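Local coordinates for protein beta-phenylalanine aminotransferase (Variovorax paradoxus, PDB 4AO9) that probably transfers the amino group of beta-phenylalanine to a keto acid acceptor, using pyridoxal-5'-phosphate as its cofactor, at residues Y34-F48 with V63-R75. Sequence-based numbering, arbitrary orientation.
Sequences YRRFTDANPASQRQF and VLFYAPFPLTIAR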
ATOM      1  N   TYR A  34     -15.397  30.695   8.378  1.00 17.66           N
ATOM      2  CA  TYR A  34     -14.032  30.416   8.840  1.00 17.54           C
ATOM      3  C   TYR A  34     -13.853  30.850  10.296  1.00 18.13           C
ATOM      4  O   TYR A  34     -13.312  30.103  11.112  1.00 18.22           O
ATOM      5  CB  TYR A  34     -12.987  31.120   7.973  1.00 17.58           C
ATOM      6  CG  TYR A  34     -12.551  30.408   6.697  1.00 16.83           C
ATOM      7  CD1 TYR A  34     -13.446  29.663   5.926  1.00 18.37           C
ATOM      8  CD2 TYR A  34     -11.236  30.531   6.240  1.00 18.10           C
ATOM      9  CE1 TYR A  34     -13.032  29.040   4.739  1.00 17.82           C
ATOM     10  CE2 TYR A  34     -10.811  29.917   5.066  1.00 18.06           C
ATOM     11  CZ  TYR A  34     -11.716  29.180   4.312  1.00 18.02           C
ATOM     12  OH  TYR A  34     -11.285  28.583   3.147  1.00 20.41           O
ATOM     13  N   ARG A  35     -14.323  32.056  10.622  1.00 18.52           N
ATOM     14  CA  ARG A  35     -14.168  32.569  11.983  1.00 18.93           C
ATOM     15  C   ARG A  35     -14.913  31.725  13.010  1.00 18.35           C
ATOM     16  O   ARG A  35     -14.357  31.381  14.058  1.00 18.42           O
ATOM     17  CB  ARG A  35     -14.615  34.032  12.091  1.00 20.00           C
ATOM     18  CG  ARG A  35     -14.362  34.616  13.479  1.00 22.06           C
ATOM     19  CD  ARG A  35     -15.107  35.919  13.729  1.00 26.06           C
ATOM     20  NE  ARG A  35     -16.564  35.803  13.636  1.00 28.51           N
ATOM     21  CZ  ARG A  35     -17.343  35.166  14.511  1.00 30.62           C
ATOM     22  NH1 ARG A  35     -16.820  34.536  15.558  1.00 32.30           N
ATOM     23  NH2 ARG A  35     -18.656  35.143  14.318  1.00 31.27           N
ATOM     24  N   ARG A  36     -16.173  31.407  12.718  1.00 17.94           N
ATOM     25  CA  ARG A  36     -16.990  30.615  13.628  1.00 17.85           C
ATOM     26  C   ARG A  36     -16.394  29.213  13.816  1.00 16.68           C
ATOM     27  O   ARG A  36     -16.322  28.708  14.939  1.00 16.79           O
ATOM     28  CB  ARG A  36     -18.441  30.545  13.141  1.00 18.51           C
ATOM     29  CG  ARG A  36     -19.247  31.825  13.399  1.00 21.22           C
ATOM     30  CD  ARG A  36     -20.726  31.667  13.035  1.00 25.18           C
ATOM     31  NE  ARG A  36     -20.960  31.759  11.590  1.00 29.06           N
ATOM     32  CZ  ARG A  36     -21.121  30.716  10.779  1.00 30.41           C
ATOM     33  NH1 ARG A  36     -21.078  29.475  11.257  1.00 31.73           N
ATOM     34  NH2 ARG A  36     -21.326  30.913   9.481  1.00 30.29           N
ATOM     35  N   PHE A  37     -15.957  28.613  12.713  1.00 16.23           N
ATOM     36  CA  PHE A  37     -15.295  27.309  12.748  1.00 15.21           C
ATOM     37  C   PHE A  37     -14.031  27.360  13.612  1.00 15.47           C
ATOM     38  O   PHE A  37     -13.824  26.502  14.481  1.00 15.08           O
ATOM     39  CB  PHE A  37     -14.986  26.860  11.314  1.00 14.54           C
ATOM     40  CG  PHE A  37     -14.123  25.622  11.222  1.00 13.32           C
ATOM     41  CD1 PHE A  37     -14.698  24.354  11.239  1.00 13.99           C
ATOM     42  CD2 PHE A  37     -12.745  25.739  11.127  1.00 14.48           C
ATOM     43  CE1 PHE A  37     -13.900  23.212  11.157  1.00 12.57           C
ATOM     44  CE2 PHE A  37     -11.938  24.605  11.051  1.00 13.49           C
ATOM     45  CZ  PHE A  37     -12.522  23.340  11.059  1.00 14.29           C
ATOM     46  N   THR A  38     -13.205  28.382  13.390  1.00 15.43           N
ATOM     47  CA  THR A  38     -11.966  28.558  14.151  1.00 16.13           C
ATOM     48  C   THR A  38     -12.236  28.736  15.650  1.00 16.33           C
ATOM     49  O   THR A  38     -11.625  28.064  16.474  1.00 16.52           O
ATOM     50  CB  THR A  38     -11.151  29.753  13.608  1.00 16.38           C
ATOM     51  OG1 THR A  38     -10.765  29.490  12.254  1.00 17.30           O
ATOM     52  CG2 THR A  38      -9.901  30.005  14.447  1.00 16.39           C
ATOM     53  N   ASP A  39     -13.167  29.630  15.990  1.00 17.11           N
ATOM     54  CA  ASP A  39     -13.461  29.941  17.394  1.00 17.34           C
ATOM     55  C   ASP A  39     -14.017  28.749  18.159  1.00 16.49           C
ATOM     56  O   ASP A  39     -13.752  28.594  19.350  1.00 16.11           O
ATOM     57  CB  ASP A  39     -14.433  31.120  17.504  1.00 18.82           C
ATOM     58  CG  ASP A  39     -13.826  32.432  17.027  1.00 21.11           C
ATOM     59  OD1 ASP A  39     -12.599  32.481  16.795  1.00 24.19           O
ATOM     60  OD2 ASP A  39     -14.590  33.408  16.879  1.00 23.87           O
ATOM     61  N   ALA A  40     -14.759  27.898  17.452  1.00 16.02           N
ATOM     62  CA  ALA A  40     -15.421  26.747  18.057  1.00 15.49           C
ATOM     63  C   ALA A  40     -14.507  25.536  18.211  1.00 14.78           C
ATOM     64  O   ALA A  40     -14.852  24.603  18.938  1.00 14.51           O
ATOM     65  CB  ALA A  40     -16.647  26.364  17.237  1.00 16.32           C
ATOM     66  N   ASN A  41     -13.347  25.565  17.553  1.00 13.88           N
ATOM     67  CA  ASN A  41     -12.453  24.396  17.511  1.00 13.42           C
ATOM     68  C   ASN A  41     -10.995  24.679  17.906  1.00 13.28           C
ATOM     69  O   ASN A  41     -10.059  24.354  17.160  1.00 13.86           O
ATOM     70  CB  ASN A  41     -12.565  23.718  16.142  1.00 13.02           C
ATOM     71  CG  ASN A  41     -13.924  23.114  15.925  1.00 12.90           C
ATOM     72  OD1 ASN A  41     -14.249  22.083  16.512  1.00 13.20           O
ATOM     73  ND2 ASN A  41     -14.758  23.783  15.132  1.00 13.93           N
ATOM     74  N   PRO A  42     -10.786  25.258  19.110  1.00 13.44           N
ATOM     75  CA  PRO A  42      -9.407  25.587  19.487  1.00 13.03           C
ATOM     76  C   PRO A  42      -8.477  24.389  19.692  1.00 13.23           C
ATOM     77  O   PRO A  42      -7.273  24.490  19.412  1.00 13.26           O
ATOM     78  CB  PRO A  42      -9.574  26.358  20.807  1.00 13.73           C
ATOM     79  CG  PRO A  42     -10.920  25.986  21.314  1.00 13.79           C
ATOM     80  CD  PRO A  42     -11.760  25.757  20.107  1.00 13.94           C
ATOM     81  N   ALA A  43      -9.012  23.276  20.180  1.00 12.35           N
ATOM     82  CA  ALA A  43      -8.198  22.084  20.371  1.00 12.25           C
ATOM     83  C   ALA A  43      -7.741  21.539  19.011  1.00 12.11           C
ATOM     84  O   ALA A  43      -6.573  21.161  18.858  1.00 12.52           O
ATOM     85  CB  ALA A  43      -8.943  21.030  21.166  1.00 12.36           C
ATOM     86  N   SER A  44      -8.631  21.528  18.021  1.00 12.23           N
ATOM     87  CA  SER A  44      -8.209  21.115  16.677  1.00 12.09           C
ATOM     88  C   SER A  44      -7.182  22.073  16.091  1.00 12.19           C
ATOM     89  O   SER A  44      -6.252  21.648  15.399  1.00 12.22           O
ATOM     90  CB  SER A  44      -9.391  20.930  15.726  1.00 12.09           C
ATOM     91  OG  SER A  44     -10.005  19.668  15.940  1.00 11.66           O
ATOM     92  N   GLN A  45      -7.318  23.367  16.381  1.00 12.67           N
ATOM     93  CA  GLN A  45      -6.338  24.312  15.861  1.00 13.28           C
ATOM     94  C   GLN A  45      -4.963  24.089  16.494  1.00 13.29           C
ATOM     95  O   GLN A  45      -3.956  24.084  15.787  1.00 12.59           O
ATOM     96  CB  GLN A  45      -6.787  25.771  16.026  1.00 14.25           C
ATOM     97  CG  GLN A  45      -5.865  26.730  15.268  1.00 16.21           C
ATOM     98  CD  GLN A  45      -6.369  28.155  15.236  1.00 21.28           C
ATOM     99  OE1 GLN A  45      -6.977  28.631  16.185  1.00 23.29           O
ATOM    100  NE2 GLN A  45      -6.118  28.840  14.129  1.00 23.37           N
ATOM    101  N   ARG A  46      -4.930  23.918  17.818  1.00 13.47           N
ATOM    102  CA  ARG A  46      -3.695  23.611  18.548  1.00 13.79           C
ATOM    103  C   ARG A  46      -3.021  22.362  17.984  1.00 13.14           C
ATOM    104  O   ARG A  46      -1.809  22.341  17.756  1.00 13.27           O
ATOM    105  CB  ARG A  46      -4.010  23.399  20.037  1.00 14.33           C
ATOM    106  CG  ARG A  46      -2.816  23.137  20.951  1.00 18.60           C
ATOM    107  CD  ARG A  46      -3.252  23.013  22.424  1.00 23.53           C
ATOM    108  NE  ARG A  46      -4.359  23.921  22.743  1.00 27.28           N
ATOM    109  CZ  ARG A  46      -5.561  23.542  23.184  1.00 27.42           C
ATOM    110  NH1 ARG A  46      -5.839  22.260  23.393  1.00 28.46           N
ATOM    111  NH2 ARG A  46      -6.489  24.457  23.422  1.00 29.46           N
ATOM    112  N   GLN A  47      -3.822  21.326  17.763  1.00 13.01           N
ATOM    113  CA  GLN A  47      -3.296  20.059  17.268  1.00 12.96           C
ATOM    114  C   GLN A  47      -2.710  20.213  15.863  1.00 12.58           C
ATOM    115  O   GLN A  47      -1.626  19.673  15.576  1.00 12.13           O
ATOM    116  CB  GLN A  47      -4.387  18.994  17.327  1.00 13.78           C
ATOM    117  CG  GLN A  47      -4.002  17.636  16.790  1.00 15.60           C
ATOM    118  CD  GLN A  47      -2.733  17.067  17.395  1.00 18.78           C
ATOM    119  OE1 GLN A  47      -2.396  17.328  18.557  1.00 20.30           O
ATOM    120  NE2 GLN A  47      -2.016  16.282  16.599  1.00 18.15           N
ATOM    121  N   PHE A  48      -3.406  20.958  15.004  1.00 11.87           N
ATOM    122  CA  PHE A  48      -2.915  21.236  13.660  1.00 11.48           C
ATOM    123  C   PHE A  48      -1.564  21.940  13.683  1.00 11.91           C
ATOM    124  O   PHE A  48      -0.630  21.536  12.982  1.00 11.65           O
ATOM    125  CB  PHE A  48      -3.931  22.068  12.861  1.00 11.54           C
ATOM    126  CG  PHE A  48      -3.419  22.514  11.523  1.00 12.02           C
ATOM    127  CD1 PHE A  48      -3.439  21.643  10.440  1.00 12.88           C
ATOM    128  CD2 PHE A  48      -2.909  23.805  11.349  1.00 14.07           C
ATOM    129  CE1 PHE A  48      -2.964  22.050   9.192  1.00 14.47           C
ATOM    130  CE2 PHE A  48      -2.422  24.224  10.104  1.00 14.75           C
ATOM    131  CZ  PHE A  48      -2.451  23.337   9.023  1.00 14.47           C
ATOM    132  N   VAL A  63      -6.748  14.699   0.771  1.00 14.71           N
ATOM    133  CA  VAL A  63      -8.192  14.964   0.824  1.00 15.38           C
ATOM    134  C   VAL A  63      -8.685  15.355   2.226  1.00 15.22           C
ATOM    135  O   VAL A  63      -9.740  15.981   2.374  1.00 16.04           O
ATOM    136  CB  VAL A  63      -9.020  13.775   0.244  1.00 15.67           C
ATOM    137  CG1 VAL A  63      -9.266  12.682   1.304  1.00 17.07           C
ATOM    138  CG2 VAL A  63     -10.351  14.267  -0.320  1.00 16.58           C
ATOM    139  N   LEU A  64      -7.917  14.992   3.252  1.00 14.33           N
ATOM    140  CA  LEU A  64      -8.297  15.286   4.629  1.00 13.96           C
ATOM    141  C   LEU A  64      -7.993  16.724   5.012  1.00 14.43           C
ATOM    142  O   LEU A  64      -8.487  17.200   6.026  1.00 15.34           O
ATOM    143  CB  LEU A  64      -7.594  14.339   5.606  1.00 13.84           C
ATOM    144  CG  LEU A  64      -7.845  12.838   5.446  1.00 13.00           C
ATOM    145  CD1 LEU A  64      -7.130  12.097   6.574  1.00 13.69           C
ATOM    146  CD2 LEU A  64      -9.342  12.481   5.410  1.00 13.52           C
ATOM    147  N   PHE A  65      -7.172  17.415   4.224  1.00 13.46           N
ATOM    148  CA  PHE A  65      -6.931  18.822   4.524  1.00 12.96           C
ATOM    149  C   PHE A  65      -8.004  19.727   3.938  1.00 13.27           C
ATOM    150  O   PHE A  65      -8.403  19.575   2.783  1.00 13.42           O
ATOM    151  CB  PHE A  65      -5.567  19.304   4.021  1.00 12.98           C
ATOM    152  CG  PHE A  65      -5.312  20.748   4.355  1.00 13.49           C
ATOM    153  CD1 PHE A  65      -5.720  21.762   3.491  1.00 14.75           C
ATOM    154  CD2 PHE A  65      -4.723  21.092   5.564  1.00 14.80           C
ATOM    155  CE1 PHE A  65      -5.522  23.107   3.821  1.00 16.61           C
ATOM    156  CE2 PHE A  65      -4.523  22.440   5.903  1.00 15.95           C
ATOM    157  CZ  PHE A  65      -4.933  23.440   5.029  1.00 16.68           C
ATOM    158  N   TYR A  66      -8.461  20.676   4.749  1.00 12.76           N
ATOM    159  CA  TYR A  66      -9.265  21.790   4.251  1.00 12.74           C
ATOM    160  C   TYR A  66      -8.954  23.036   5.067  1.00 13.20           C
ATOM    161  O   TYR A  66      -8.509  22.945   6.225  1.00 12.97           O
ATOM    162  CB  TYR A  66     -10.771  21.477   4.276  1.00 12.46           C
ATOM    163  CG  TYR A  66     -11.254  20.888   5.579  1.00 11.19           C
ATOM    164  CD1 TYR A  66     -11.220  19.503   5.787  1.00 10.97           C
ATOM    165  CD2 TYR A  66     -11.741  21.703   6.615  1.00 10.97           C
ATOM    166  CE1 TYR A  66     -11.640  18.936   6.978  1.00 11.20           C
ATOM    167  CE2 TYR A  66     -12.170  21.133   7.823  1.00 11.40           C
ATOM    168  CZ  TYR A  66     -12.119  19.750   7.994  1.00 10.79           C
ATOM    169  OH  TYR A  66     -12.545  19.178   9.174  1.00 11.96           O
ATOM    170  N   ALA A  67      -9.176  24.197   4.452  1.00 13.71           N
ATOM    171  CA  ALA A  67      -8.954  25.474   5.113  1.00 14.44           C
ATOM    172  C   ALA A  67     -10.126  25.822   6.037  1.00 14.53           C
ATOM    173  O   ALA A  67     -11.254  25.398   5.793  1.00 14.77           O
ATOM    174  CB  ALA A  67      -8.733  26.562   4.071  1.00 14.56           C
ATOM    175  N   PRO A  68      -9.870  26.598   7.105  1.00 14.92           N
ATOM    176  CA  PRO A  68      -8.566  27.150   7.481  1.00 14.97           C
ATOM    177  C   PRO A  68      -7.610  26.110   8.073  1.00 14.99           C
ATOM    178  O   PRO A  68      -6.387  26.277   7.981  1.00 16.18           O
ATOM    179  CB  PRO A  68      -8.928  28.236   8.500  1.00 15.25           C
ATOM    180  CG  PRO A  68     -10.199  27.783   9.108  1.00 15.18           C
ATOM    181  CD  PRO A  68     -10.949  27.067   7.998  1.00 14.66           C
ATOM    182  N   PHE A  69      -8.175  25.047   8.649  1.00 13.99           N
ATOM    183  CA  PHE A  69      -7.436  23.877   9.136  1.00 13.56           C
ATOM    184  C   PHE A  69      -8.454  22.757   9.320  1.00 13.10           C
ATOM    185  O   PHE A  69      -9.628  23.029   9.540  1.00 12.93           O
ATOM    186  CB  PHE A  69      -6.716  24.158  10.469  1.00 14.14           C
ATOM    187  CG  PHE A  69      -7.635  24.610  11.567  1.00 14.17           C
ATOM    188  CD1 PHE A  69      -7.923  25.959  11.736  1.00 15.16           C
ATOM    189  CD2 PHE A  69      -8.235  23.688  12.424  1.00 13.70           C
ATOM    190  CE1 PHE A  69      -8.787  26.384  12.737  1.00 16.36           C
ATOM    191  CE2 PHE A  69      -9.110  24.102  13.430  1.00 14.60           C
ATOM    192  CZ  PHE A  69      -9.387  25.464  13.588  1.00 16.37           C
ATOM    193  N   PRO A  70      -8.014  21.491   9.222  1.00 12.56           N
ATOM    194  CA  PRO A  70      -8.959  20.387   9.397  1.00 12.30           C
ATOM    195  C   PRO A  70      -9.199  20.072  10.863  1.00 12.02           C
ATOM    196  O   PRO A  70      -8.291  20.224  11.692  1.00 12.25           O
ATOM    197  CB  PRO A  70      -8.259  19.215   8.702  1.00 12.12           C
ATOM    198  CG  PRO A  70      -6.791  19.531   8.859  1.00 12.17           C
ATOM    199  CD  PRO A  70      -6.713  21.027   8.708  1.00 12.92           C
ATOM    200  N   LEU A  71     -10.404  19.609  11.169  1.00 11.43           N
ATOM    201  CA  LEU A  71     -10.695  19.070  12.493  1.00 11.51           C
ATOM    202  C   LEU A  71      -9.892  17.802  12.740  1.00 10.92           C
ATOM    203  O   LEU A  71      -9.721  16.968  11.838  1.00 11.62           O
ATOM    204  CB  LEU A  71     -12.180  18.732  12.632  1.00 11.94           C
ATOM    205  CG  LEU A  71     -13.210  19.860  12.520  1.00 13.02           C
ATOM    206  CD1 LEU A  71     -14.628  19.293  12.487  1.00 17.18           C
ATOM    207  CD2 LEU A  71     -13.061  20.812  13.681  1.00 15.70           C
ATOM    208  N   THR A  72      -9.378  17.675  13.958  1.00 10.63           N
ATOM    209  CA  THR A  72      -8.891  16.391  14.443  1.00 10.45           C
ATOM    210  C   THR A  72     -10.062  15.580  14.976  1.00 10.76           C
ATOM    211  O   THR A  72     -10.876  16.084  15.753  1.00 11.14           O
ATOM    212  CB  THR A  72      -7.825  16.584  15.529  1.00 10.32           C
ATOM    213  OG1 THR A  72      -6.641  17.089  14.915  1.00 11.76           O
ATOM    214  CG2 THR A  72      -7.485  15.268  16.226  1.00 10.85           C
ATOM    215  N   ILE A  73     -10.139  14.325  14.543  1.00 10.54           N
ATOM    216  CA  ILE A  73     -11.176  13.407  14.997  1.00 11.09           C
ATOM    217  C   ILE A  73     -10.615  12.570  16.146  1.00 11.53           C
ATOM    218  O   ILE A  73      -9.597  11.894  15.984  1.00 11.52           O
ATOM    219  CB  ILE A  73     -11.704  12.521  13.827  1.00 10.92           C
ATOM    220  CG1 ILE A  73     -12.265  13.387  12.682  1.00 10.77           C
ATOM    221  CG2 ILE A  73     -12.733  11.500  14.315  1.00 11.97           C
ATOM    222  CD1 ILE A  73     -13.346  14.400  13.096  1.00 12.33           C
ATOM    223  N   ALA A  74     -11.276  12.649  17.299  1.00 11.62           N
ATOM    224  CA  ALA A  74     -10.797  12.015  18.533  1.00 11.57           C
ATOM    225  C   ALA A  74     -11.340  10.612  18.763  1.00 11.69           C
ATOM    226  O   ALA A  74     -10.675   9.778  19.372  1.00 12.75           O
ATOM    227  CB  ALA A  74     -11.138  12.895  19.729  1.00 11.90           C
ATOM    228  N   ARG A  75     -12.553  10.353  18.289  1.00 11.92           N
ATOM    229  CA  ARG A  75     -13.257   9.130  18.648  1.00 12.48           C
ATOM    230  C   ARG A  75     -14.325   8.852  17.620  1.00 11.60           C
ATOM    231  O   ARG A  75     -14.857   9.785  17.025  1.00 10.84           O
ATOM    232  CB  ARG A  75     -13.910   9.304  20.033  1.00 14.00           C
ATOM    233  CG  ARG A  75     -14.421   8.027  20.673  1.00 17.89           C
ATOM    234  CD  ARG A  75     -14.711   8.226  22.164  1.00 22.69           C
ATOM    235  NE  ARG A  75     -16.139   8.175  22.482  1.00 28.06           N
ATOM    236  CZ  ARG A  75     -16.898   9.227  22.794  1.00 30.05           C
ATOM    237  NH1 ARG A  75     -16.390  10.456  22.832  1.00 31.55           N
ATOM    238  NH2 ARG A  75     -18.179   9.045  23.073  1.00 31.55           N
TER
HETATM  239  O   HOH W   1      -6.455  19.475  13.592  1.00  8.36           O
HETATM  240  O   HOH W   2      -4.222  15.878  14.233  1.00 12.56           O
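T72 OG1, which lies against Q47 CG, is gripped by two waters. One accepts a hydrogen bond from it at 2.7 Å and donates to S44 O and P70 O, joining the segments; the other donates to T72 OG1 and takes a longer hydrogen bond, 3.3 Å, from Q47 NE2. A direct link stands beside this network: S44 OG accepts from T72 N at 2.9 Å, with an N-H...O angle of 153°.

The apolar half illustrates how one aromatic ring can fill the angle between two successive helices. With CG lodged between its backbone N and carbonyl carbon (chi1 57°), F69 sends its ring into the bend between helices 23-40 and 42-51. F37 CE2 rests over one face, 3.7 Å from F69 CZ, and Q45 CB covers the opposite face; the F37 and F69 planes meet obliquely, at 47°. F69 CB in turn sits over the F48 ring, 4.0 Å from its centroid, and F65 offers its edge to F48 CE1.

Following a cis peptide bond, P68 sets CD squarely over the Y34 ring, 3.9 Å from its centroid, while Y34 OH reaches past A67 CB to hydrogen-bond Q402 OE1. Replacing Y34 by an alanine is likely to leave P68 CD without this ring face and Q402 without its hydroxyl partner.

Helix 398-410 closes over the junction, F406 meeting F37 edge-to-face. In this class-III aminotransferase the N-terminal helices thus pack beside a small sheet, whose strand 72-77 pairs with strand 80-83 and, through T72 and I73, with a parallel strand of the second subunit.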